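Phosphonate monoester hydrolase (Ruegeria pomeroyi, PDB 4UPK) is an enzyme of the sulfatase family that assembles from four chains, with the mixed alpha/beta core of the alkaline phosphatase clan. Local coordinates at residues P60-L65 with I342-D347; R326-L331 with G335-T340; P478-H483 with P496-D501. All coordinates share one frame; numbering follows the deposited sequence.

Interaction 1 (P60-L65 with I342-D347); sequences PHLRAL and IVVTAD
Leu65 holds CG anti to its backbone N (chi1 -179°), and Leu62 turns CG beside its own N instead (chi1 -69°). The two leucines sit one helical turn apart, and both present CD2 to the strand 342-346. Val344 receives them with its two branches, one methyl for each leucine. Val344 CG1 meets Leu62 CD2 at 3.8 Å, and the two side chains cross at about a right angle. Val344 CG2 touches Leu65 CD2 at 3.7 Å. Leu65 CD2 also approaches Ile342 CG2, less closely at 4.2 Å, and so spans the two strand residues. Ile342 and Val344 are alternate residues and share one face of the strand. Val343 between them points away from the helix. No hydrogen bond joins the two segments, and all four touching residues are buried. The contact is a helix laid on a beta-sheet face, as expected of an alpha/beta core. The axes of the short segments come within 11.1 Å and make an angle of 128° between their N-to-C directions. The helix N-terminus is tied to helix 303-333, because the backbone N atoms of His61 and Leu62 bond to the Asp321 carboxylate. Leu62 also packs on Ile324 of that helix. Strand 340-346 lies between the parallel strand 35-41 and the antiparallel strand 372-375, where Ile373 adds to the packing around Leu65.

Interaction 2 (R326-L331 with G335-T340); sequences RVIAHL and GQYDDT
A Schellman motif ends helix 303-333, where the chain folds back on the last turns of the helix. Gly335 is the first residue to leave helical geometry and has positive phi (67°). Leu331 O accepts from Gln336 N at 2.7 Å, the characteristic bond back into the last turn. Tyr337 N makes a weak, bent second bond to Leu331 O at 3.1 Å. Thr334 OG1 bonds to this carbonyl too. Beside this carbonyl, Leu331 CB packs on Tyr337 CB at 3.9 Å and lies at the edge of the tyrosine ring, near its plane. With CG anti to the backbone N (chi1 -179°), the tyrosine carries its ring along the helix to Ile328. Ile328 CG2 meets Tyr337 CE1 at 3.9 Å. The phenol OH bonds to Asp68. A water bridges His330 and Gln336. It lies 2.7 Å from His330 NE2, in the plane of the imidazole, and accepts from Gln336 NE2 at 2.8 Å. The Gln336 amide is fixed further by Thr334 at NE2 and Trp233 at OE1. A type I beta turn from Tyr337 to Thr340 then leads into the strand. Ile328, Leu331 and Tyr337 all pack on Ile342 of strand 340-346. Leu331 and Thr340 also touch Leu37 of strand 35-41, and His330 touches Leu222 of helix 213-224.

Interaction 3 (P478-H483 with P496-D501); sequences PMLFDH and PAHAAD
Leu480 lays its CD2 methyl against the base of the His498 side chain, 3.8 Å from CB. Leu480 CD2 is also 4.1 Å from His498 O and lies obliquely to the imidazole. The two side chains cross at a slant. Leu480 CG is anti to the backbone N (chi1 -172°), which carries the branched end out from the strand to the histidine. Two residues further along, Asp482 also points toward the histidine. Asp482 OD2 lies 3.9 Å from His498 CE1, and the carboxylate and ring planes are 72° apart. No direct hydrogen bond joins the two segments. A water links them instead. It donates to Asp482 OD2 at 2.6 Å and accepts a weak bond from His498 NE2 at 3.1 Å. The other carboxylate oxygen, OD1, forms a salt bridge with Arg466 and accepts from Gln484 N, so both ends of the group have partners.

The contact joins strand 479-482, outermost within this chain in the four-stranded antiparallel sheet, to the start of helix 499-515. His498 occupies the N-cap position of that helix, at the end of the short 3-10 segment 496-498. Its ring is anchored within its own segment: His498 ND1 donates to Asp501 OD2 at 3.1 Å, with an N-H...O angle of 161°. The carboxylate is met on its anti side, and the bond runs close to the ring plane. This bond and the weaker water link engage both ring nitrogens and should limit rotation of the imidazole. Asp501 OD1 forms a salt bridge with Arg504, one turn on. Helix 499-515 also covers the strand through Leu505, which touches Leu480. Pro478 packs on Leu502 of the same helix and on Arg507 of the second subunit.

Interactions 1 and 2 belong to one region of the sulfatase-family core. Interaction 2 is nested in the chain loop that interaction 1 closes, and their centres are 13 Å apart. They meet where Leu65 CD1 packs 3.8 Å from Tyr337 OH. Interaction 1 is fully buried and purely apolar. Interaction 2 is partly buried and adds backbone capping bonds and a bridging water to its apolar side. Interaction 3 lies in the separate four-stranded sheet region, its centre about 48 Å from that of interaction 2. It is buried, though His498 is partly exposed. Like interaction 1 it packs against a strand, but from the residue that opens a helix, and mixes one leucine contact with water-mediated and histidine-carboxylate links.

Interaction 1 (P60-L65 with I342-D347)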
loop_
_atom_site.group_PDB
_atom_site.type_symbol
_atom_site.label_atom_id
_atom_site.label_comp_id
_atom_site.label_asym_id
_atom_site.label_seq_id
_atom_site.Cartn_x
_atom_site.Cartn_y
_atom_site.Cartn_z
ATOM N N PRO A 60 21.558 33.587 28.124
ATOM C CA PRO A 60 22.460 32.828 29.000
ATOM C C PRO A 60 22.396 31.318 28.952
ATOM O O PRO A 60 23.444 30.694 29.103
ATOM C CB PRO A 60 22.121 33.362 30.396
ATOM C CG PRO A 60 20.740 33.861 30.276
ATOM C CD PRO A 60 20.731 34.505 28.935
ATOM N N HIS A 61 21.196 30.732 28.803
ATOM C CA HIS A 61 21.045 29.278 28.799
ATOM C C HIS A 61 21.568 28.635 27.534
ATOM O O HIS A 61 22.258 27.617 27.614
ATOM C CB HIS A 61 19.615 28.854 29.162
ATOM C CG HIS A 61 19.251 29.217 30.557
ATOM N ND1 HIS A 61 19.769 28.534 31.632
ATOM C CD2 HIS A 61 18.434 30.192 31.009
ATOM C CE1 HIS A 61 19.233 29.095 32.707
ATOM N NE2 HIS A 61 18.423 30.101 32.375
ATOM N N LEU A 62 21.326 29.280 26.384
ATOM C CA LEU A 62 21.850 28.851 25.073
ATOM C C LEU A 62 23.382 29.036 25.020
ATOM O O LEU A 62 24.089 28.194 24.476
ATOM C CB LEU A 62 21.154 29.613 23.926
ATOM C CG LEU A 62 19.670 29.262 23.695
ATOM C CD1 LEU A 62 18.969 30.340 22.895
ATOM C CD2 LEU A 62 19.507 27.910 23.013
ATOM N N ARG A 63 23.882 30.111 25.626
ATOM C CA ARG A 63 25.324 30.396 25.682
ATOM C C ARG A 63 26.033 29.488 26.694
ATOM O O ARG A 63 27.190 29.123 26.475
ATOM C CB ARG A 63 25.582 31.884 25.966
ATOM C CG ARG A 63 25.377 32.749 24.734
ATOM C CD ARG A 63 25.348 34.241 25.022
ATOM N NE ARG A 63 24.813 34.985 23.878
ATOM C CZ ARG A 63 24.238 36.182 23.946
ATOM N NH1 ARG A 63 24.119 36.807 25.112
ATOM N NH2 ARG A 63 23.769 36.759 22.851
ATOM N N ALA A 64 25.322 29.070 27.768
ATOM C CA ALA A 64 25.876 28.140 28.755
ATOM C C ALA A 64 25.987 26.767 28.122
ATOM O O ALA A 64 27.019 26.114 28.291
ATOM C CB ALA A 64 25.004 28.088 30.012
ATOM N N LEU A 65 24.957 26.351 27.332
ATOM C CA LEU A 65 24.975 25.071 26.616
ATOM C C LEU A 65 26.099 25.032 25.592
ATOM O O LEU A 65 26.801 24.028 25.524
ATOM C CB LEU A 65 23.619 24.750 25.969
ATOM C CG LEU A 65 23.523 23.411 25.211
ATOM C CD1 LEU A 65 23.485 22.203 26.189
ATOM C CD2 LEU A 65 22.342 23.404 24.262
ATOM N N ILE A 342 21.746 16.241 22.728
ATOM C CA ILE A 342 21.007 17.497 22.685
ATOM C C ILE A 342 21.332 18.201 21.388
ATOM O O ILE A 342 22.508 18.422 21.083
ATOM C CB ILE A 342 21.213 18.405 23.944
ATOM C CG1 ILE A 342 20.825 17.654 25.256
ATOM C CG2 ILE A 342 20.430 19.732 23.802
ATOM C CD1 ILE A 342 21.239 18.353 26.583
ATOM N N VAL A 343 20.292 18.502 20.602
ATOM C CA VAL A 343 20.438 19.214 19.341
ATOM C C VAL A 343 19.582 20.480 19.424
ATOM O O VAL A 343 18.357 20.407 19.576
ATOM C CB VAL A 343 20.119 18.390 18.056
ATOM C CG1 VAL A 343 20.452 19.200 16.802
ATOM C CG2 VAL A 343 20.840 17.046 18.029
ATOM N N VAL A 344 20.244 21.640 19.357
ATOM C CA VAL A 344 19.561 22.930 19.388
ATOM C C VAL A 344 19.933 23.685 18.117
ATOM O O VAL A 344 21.119 23.863 17.815
ATOM C CB VAL A 344 19.777 23.769 20.682
ATOM C CG1 VAL A 344 18.914 25.040 20.667
ATOM C CG2 VAL A 344 19.470 22.947 21.930
ATOM N N THR A 345 18.907 24.119 17.377
ATOM C CA THR A 345 19.064 24.870 16.141
ATOM C C THR A 345 17.840 25.777 15.897
ATOM O O THR A 345 16.885 25.762 16.669
ATOM C CB THR A 345 19.285 23.858 14.949
ATOM O OG1 THR A 345 19.795 24.560 13.810
ATOM C CG2 THR A 345 18.022 23.060 14.584
ATOM N N ALA A 346 17.878 26.539 14.794
ATOM C CA ALA A 346 16.762 27.296 14.250
ATOM C C ALA A 346 16.521 26.728 12.849
ATOM O O ALA A 346 17.461 26.239 12.220
ATOM C CB ALA A 346 17.067 28.783 14.190
ATOM N N ASP A 347 15.266 26.750 12.386
ATOM C CA ASP A 347 14.865 26.253 11.070
ATOM C C ASP A 347 15.388 27.137 9.912
ATOM O O ASP A 347 15.885 26.627 8.914
ATOM C CB ASP A 347 13.340 26.133 11.031
ATOM C CG ASP A 347 12.825 25.511 9.772
ATOM O OD1 ASP A 347 12.750 24.274 9.716
ATOM O OD2 ASP A 347 12.478 26.262 8.849
#

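Interaction 2 (R326-L331 with G335-T340)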
loop_
_atom_site.group_PDB
_atom_site.type_symbol
_atom_site.label_atom_id
_atom_site.label_comp_id
_atom_site.label_asym_id
_atom_site.label_seq_id
_atom_site.Cartn_x
_atom_site.Cartn_y
_atom_site.Cartn_z
ATOM N N ARG A 326 14.995 25.804 31.903
ATOM C CA ARG A 326 14.120 24.918 32.683
ATOM C C ARG A 326 14.167 23.495 32.136
ATOM O O ARG A 326 14.070 22.560 32.916
ATOM C CB ARG A 326 12.668 25.416 32.651
ATOM C CG ARG A 326 12.394 26.732 33.362
ATOM C CD ARG A 326 10.993 27.211 32.998
ATOM N NE ARG A 326 9.971 26.372 33.621
ATOM C CZ ARG A 326 8.725 26.224 33.183
ATOM N NH1 ARG A 326 8.319 26.846 32.084
ATOM N NH2 ARG A 326 7.874 25.452 33.843
ATOM N N VAL A 327 14.255 23.338 30.791
ATOM C CA VAL A 327 14.351 22.052 30.081
ATOM C C VAL A 327 15.702 21.387 30.439
ATOM O O VAL A 327 15.733 20.208 30.785
ATOM C CB VAL A 327 14.140 22.206 28.549
ATOM C CG1 VAL A 327 14.353 20.875 27.825
ATOM C CG2 VAL A 327 12.751 22.768 28.236
ATOM N N ILE A 328 16.803 22.170 30.394
ATOM C CA ILE A 328 18.151 21.725 30.773
ATOM C C ILE A 328 18.170 21.331 32.250
ATOM O O ILE A 328 18.673 20.260 32.558
ATOM C CB ILE A 328 19.255 22.792 30.426
ATOM C CG1 ILE A 328 19.338 23.108 28.899
ATOM C CG2 ILE A 328 20.629 22.418 31.019
ATOM C CD1 ILE A 328 19.579 21.869 27.914
ATOM N N ALA A 329 17.613 22.190 33.156
ATOM C CA ALA A 329 17.537 21.947 34.602
ATOM C C ALA A 329 16.837 20.630 34.909
ATOM O O ALA A 329 17.306 19.899 35.780
ATOM C CB ALA A 329 16.836 23.101 35.323
ATOM N N HIS A 330 15.758 20.299 34.169
ATOM C CA HIS A 330 15.029 19.035 34.295
ATOM C C HIS A 330 15.944 17.837 34.015
ATOM O O HIS A 330 15.859 16.837 34.723
ATOM C CB HIS A 330 13.825 18.995 33.324
ATOM C CG HIS A 330 13.136 17.663 33.282
ATOM N ND1 HIS A 330 12.355 17.213 34.342
ATOM C CD2 HIS A 330 13.179 16.702 32.329
ATOM C CE1 HIS A 330 11.940 16.005 33.996
ATOM N NE2 HIS A 330 12.404 15.653 32.792
ATOM N N LEU A 331 16.771 17.917 32.956
ATOM C CA LEU A 331 17.690 16.845 32.559
ATOM C C LEU A 331 18.761 16.616 33.631
ATOM O O LEU A 331 19.056 15.466 33.953
ATOM C CB LEU A 331 18.357 17.133 31.208
ATOM C CG LEU A 331 17.485 17.177 29.948
ATOM C CD1 LEU A 331 18.326 17.465 28.761
ATOM C CD2 LEU A 331 16.716 15.878 29.726
ATOM N N GLY A 335 19.228 13.428 36.286
ATOM C CA GLY A 335 20.490 12.776 35.957
ATOM C C GLY A 335 20.495 12.227 34.540
ATOM O O GLY A 335 21.111 11.196 34.272
ATOM N N GLN A 336 19.784 12.913 33.628
ATOM C CA GLN A 336 19.641 12.517 32.229
ATOM C C GLN A 336 20.423 13.413 31.261
ATOM O O GLN A 336 20.479 13.094 30.088
ATOM C CB GLN A 336 18.158 12.490 31.828
ATOM C CG GLN A 336 17.333 11.372 32.473
ATOM C CD GLN A 336 15.908 11.440 31.953
ATOM O OE1 GLN A 336 15.491 10.630 31.119
ATOM N NE2 GLN A 336 15.157 12.462 32.360
ATOM N N TYR A 337 21.044 14.496 31.746
ATOM C CA TYR A 337 21.811 15.440 30.944
ATOM C C TYR A 337 23.037 14.838 30.240
ATOM O O TYR A 337 23.212 15.062 29.040
ATOM C CB TYR A 337 22.204 16.652 31.807
ATOM C CG TYR A 337 22.992 17.731 31.099
ATOM C CD1 TYR A 337 22.354 18.680 30.303
ATOM C CD2 TYR A 337 24.368 17.857 31.290
ATOM C CE1 TYR A 337 23.069 19.708 29.691
ATOM C CE2 TYR A 337 25.092 18.883 30.685
ATOM C CZ TYR A 337 24.437 19.807 29.890
ATOM O OH TYR A 337 25.149 20.821 29.295
ATOM N N ASP A 338 23.894 14.116 30.976
ATOM C CA ASP A 338 25.119 13.525 30.412
ATOM C C ASP A 338 24.858 12.379 29.432
ATOM O O ASP A 338 25.657 12.210 28.526
ATOM C CB ASP A 338 26.113 13.099 31.512
ATOM C CG ASP A 338 26.488 14.167 32.526
ATOM O OD1 ASP A 338 26.594 15.354 32.136
ATOM O OD2 ASP A 338 26.763 13.806 33.688
ATOM N N ASP A 339 23.724 11.648 29.573
ATOM C CA ASP A 339 23.308 10.513 28.726
ATOM C C ASP A 339 22.340 10.905 27.560
ATOM O O ASP A 339 21.652 10.024 27.015
ATOM C CB ASP A 339 22.632 9.427 29.607
ATOM C CG ASP A 339 23.535 8.640 30.547
ATOM O OD1 ASP A 339 24.785 8.760 30.430
ATOM O OD2 ASP A 339 22.999 7.868 31.367
ATOM N N THR A 340 22.284 12.214 27.193
ATOM C CA THR A 340 21.373 12.724 26.153
ATOM C C THR A 340 22.085 13.451 25.007
ATOM O O THR A 340 22.924 14.329 25.237
ATOM C CB THR A 340 20.285 13.617 26.803
ATOM O OG1 THR A 340 19.598 12.844 27.778
ATOM C CG2 THR A 340 19.253 14.194 25.798
HETATM O O HOH W 1 12.442 13.115 31.976
#

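Interaction 3 (P478-H483 with P496-D501)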
loop_
_atom_site.group_PDB
_atom_site.type_symbol
_atom_site.label_atom_id
_atom_site.label_comp_id
_atom_site.label_asym_id
_atom_site.label_seq_id
_atom_site.Cartn_x
_atom_site.Cartn_y
_atom_site.Cartn_z
ATOM N N PRO A 478 22.009 36.048 -12.930
ATOM C CA PRO A 478 22.574 35.638 -11.639
ATOM C C PRO A 478 22.983 36.814 -10.745
ATOM O O PRO A 478 23.053 37.965 -11.197
ATOM C CB PRO A 478 23.813 34.826 -12.040
ATOM C CG PRO A 478 24.172 35.287 -13.391
ATOM C CD PRO A 478 22.889 35.668 -14.058
ATOM N N MET A 479 23.246 36.512 -9.470
ATOM C CA MET A 479 23.790 37.463 -8.523
ATOM C C MET A 479 25.150 36.928 -8.122
ATOM O O MET A 479 25.345 35.720 -8.046
ATOM C CB MET A 479 22.911 37.648 -7.259
ATOM C CG MET A 479 21.462 37.915 -7.543
ATOM S SD MET A 479 20.616 38.476 -6.075
ATOM C CE MET A 479 18.930 38.144 -6.490
ATOM N N LEU A 480 26.086 37.811 -7.887
ATOM C CA LEU A 480 27.409 37.425 -7.426
ATOM C C LEU A 480 27.891 38.411 -6.368
ATOM O O LEU A 480 27.978 39.593 -6.642
ATOM C CB LEU A 480 28.398 37.275 -8.572
ATOM C CG LEU A 480 29.763 36.681 -8.185
ATOM C CD1 LEU A 480 29.641 35.222 -7.814
ATOM C CD2 LEU A 480 30.775 36.899 -9.302
ATOM N N PHE A 481 28.154 37.908 -5.143
ATOM C CA PHE A 481 28.616 38.698 -4.012
ATOM C C PHE A 481 30.016 38.250 -3.610
ATOM O O PHE A 481 30.220 37.094 -3.280
ATOM C CB PHE A 481 27.615 38.619 -2.829
ATOM C CG PHE A 481 26.170 38.862 -3.223
ATOM C CD1 PHE A 481 25.764 40.101 -3.714
ATOM C CD2 PHE A 481 25.215 37.866 -3.078
ATOM C CE1 PHE A 481 24.435 40.326 -4.089
ATOM C CE2 PHE A 481 23.878 38.097 -3.432
ATOM C CZ PHE A 481 23.496 39.328 -3.930
ATOM N N ASP A 482 30.984 39.166 -3.675
ATOM C CA ASP A 482 32.374 38.935 -3.305
ATOM C C ASP A 482 32.597 39.341 -1.828
ATOM O O ASP A 482 32.511 40.525 -1.488
ATOM C CB ASP A 482 33.291 39.730 -4.254
ATOM C CG ASP A 482 34.793 39.585 -4.039
ATOM O OD1 ASP A 482 35.205 38.746 -3.187
ATOM O OD2 ASP A 482 35.556 40.333 -4.689
ATOM N N HIS A 483 32.901 38.359 -0.966
ATOM C CA HIS A 483 33.156 38.596 0.448
ATOM C C HIS A 483 34.544 39.201 0.765
ATOM O O HIS A 483 34.786 39.620 1.896
ATOM C CB HIS A 483 32.738 37.403 1.328
ATOM C CG HIS A 483 31.299 36.991 1.130
ATOM N ND1 HIS A 483 30.239 37.784 1.581
ATOM C CD2 HIS A 483 30.788 35.892 0.521
ATOM C CE1 HIS A 483 29.135 37.138 1.238
ATOM N NE2 HIS A 483 29.413 35.995 0.595
ATOM N N PRO A 496 32.638 42.573 -15.958
ATOM C CA PRO A 496 33.448 41.659 -16.800
ATOM C C PRO A 496 34.648 41.026 -16.087
ATOM O O PRO A 496 35.064 39.921 -16.439
ATOM C CB PRO A 496 33.895 42.550 -17.979
ATOM C CG PRO A 496 32.944 43.685 -17.977
ATOM C CD PRO A 496 32.561 43.922 -16.555
ATOM N N ALA A 497 35.178 41.720 -15.066
ATOM C CA ALA A 497 36.303 41.278 -14.257
ATOM C C ALA A 497 35.963 40.021 -13.418
ATOM O O ALA A 497 36.884 39.345 -12.953
ATOM C CB ALA A 497 36.775 42.422 -13.358
ATOM N N HIS A 498 34.646 39.723 -13.227
ATOM C CA HIS A 498 34.138 38.571 -12.476
ATOM C C HIS A 498 33.479 37.483 -13.341
ATOM O O HIS A 498 32.905 36.545 -12.801
ATOM C CB HIS A 498 33.187 39.030 -11.358
ATOM C CG HIS A 498 33.858 39.778 -10.242
ATOM N ND1 HIS A 498 34.743 39.154 -9.378
ATOM C CD2 HIS A 498 33.759 41.079 -9.894
ATOM C CE1 HIS A 498 35.144 40.090 -8.530
ATOM N NE2 HIS A 498 34.575 41.263 -8.798
ATOM N N ALA A 499 33.588 37.582 -14.674
ATOM C CA ALA A 499 33.004 36.618 -15.622
ATOM C C ALA A 499 33.548 35.178 -15.455
ATOM O O ALA A 499 32.771 34.227 -15.511
ATOM C CB ALA A 499 33.166 37.109 -17.059
ATOM N N ALA A 500 34.861 35.031 -15.210
ATOM C CA ALA A 500 35.500 33.737 -14.978
ATOM C C ALA A 500 35.086 33.129 -13.627
ATOM O O ALA A 500 34.903 31.914 -13.560
ATOM C CB ALA A 500 37.013 33.865 -15.078
ATOM N N ASP A 501 34.908 33.968 -12.559
ATOM C CA ASP A 501 34.464 33.507 -11.239
ATOM C C ASP A 501 33.036 33.027 -11.332
ATOM O O ASP A 501 32.718 31.962 -10.800
ATOM C CB ASP A 501 34.576 34.606 -10.179
ATOM C CG ASP A 501 35.968 35.153 -9.936
ATOM O OD1 ASP A 501 36.891 34.347 -9.679
ATOM O OD2 ASP A 501 36.109 36.385 -9.872
HETATM O O HOH W 2 34.441 42.340 -5.869
#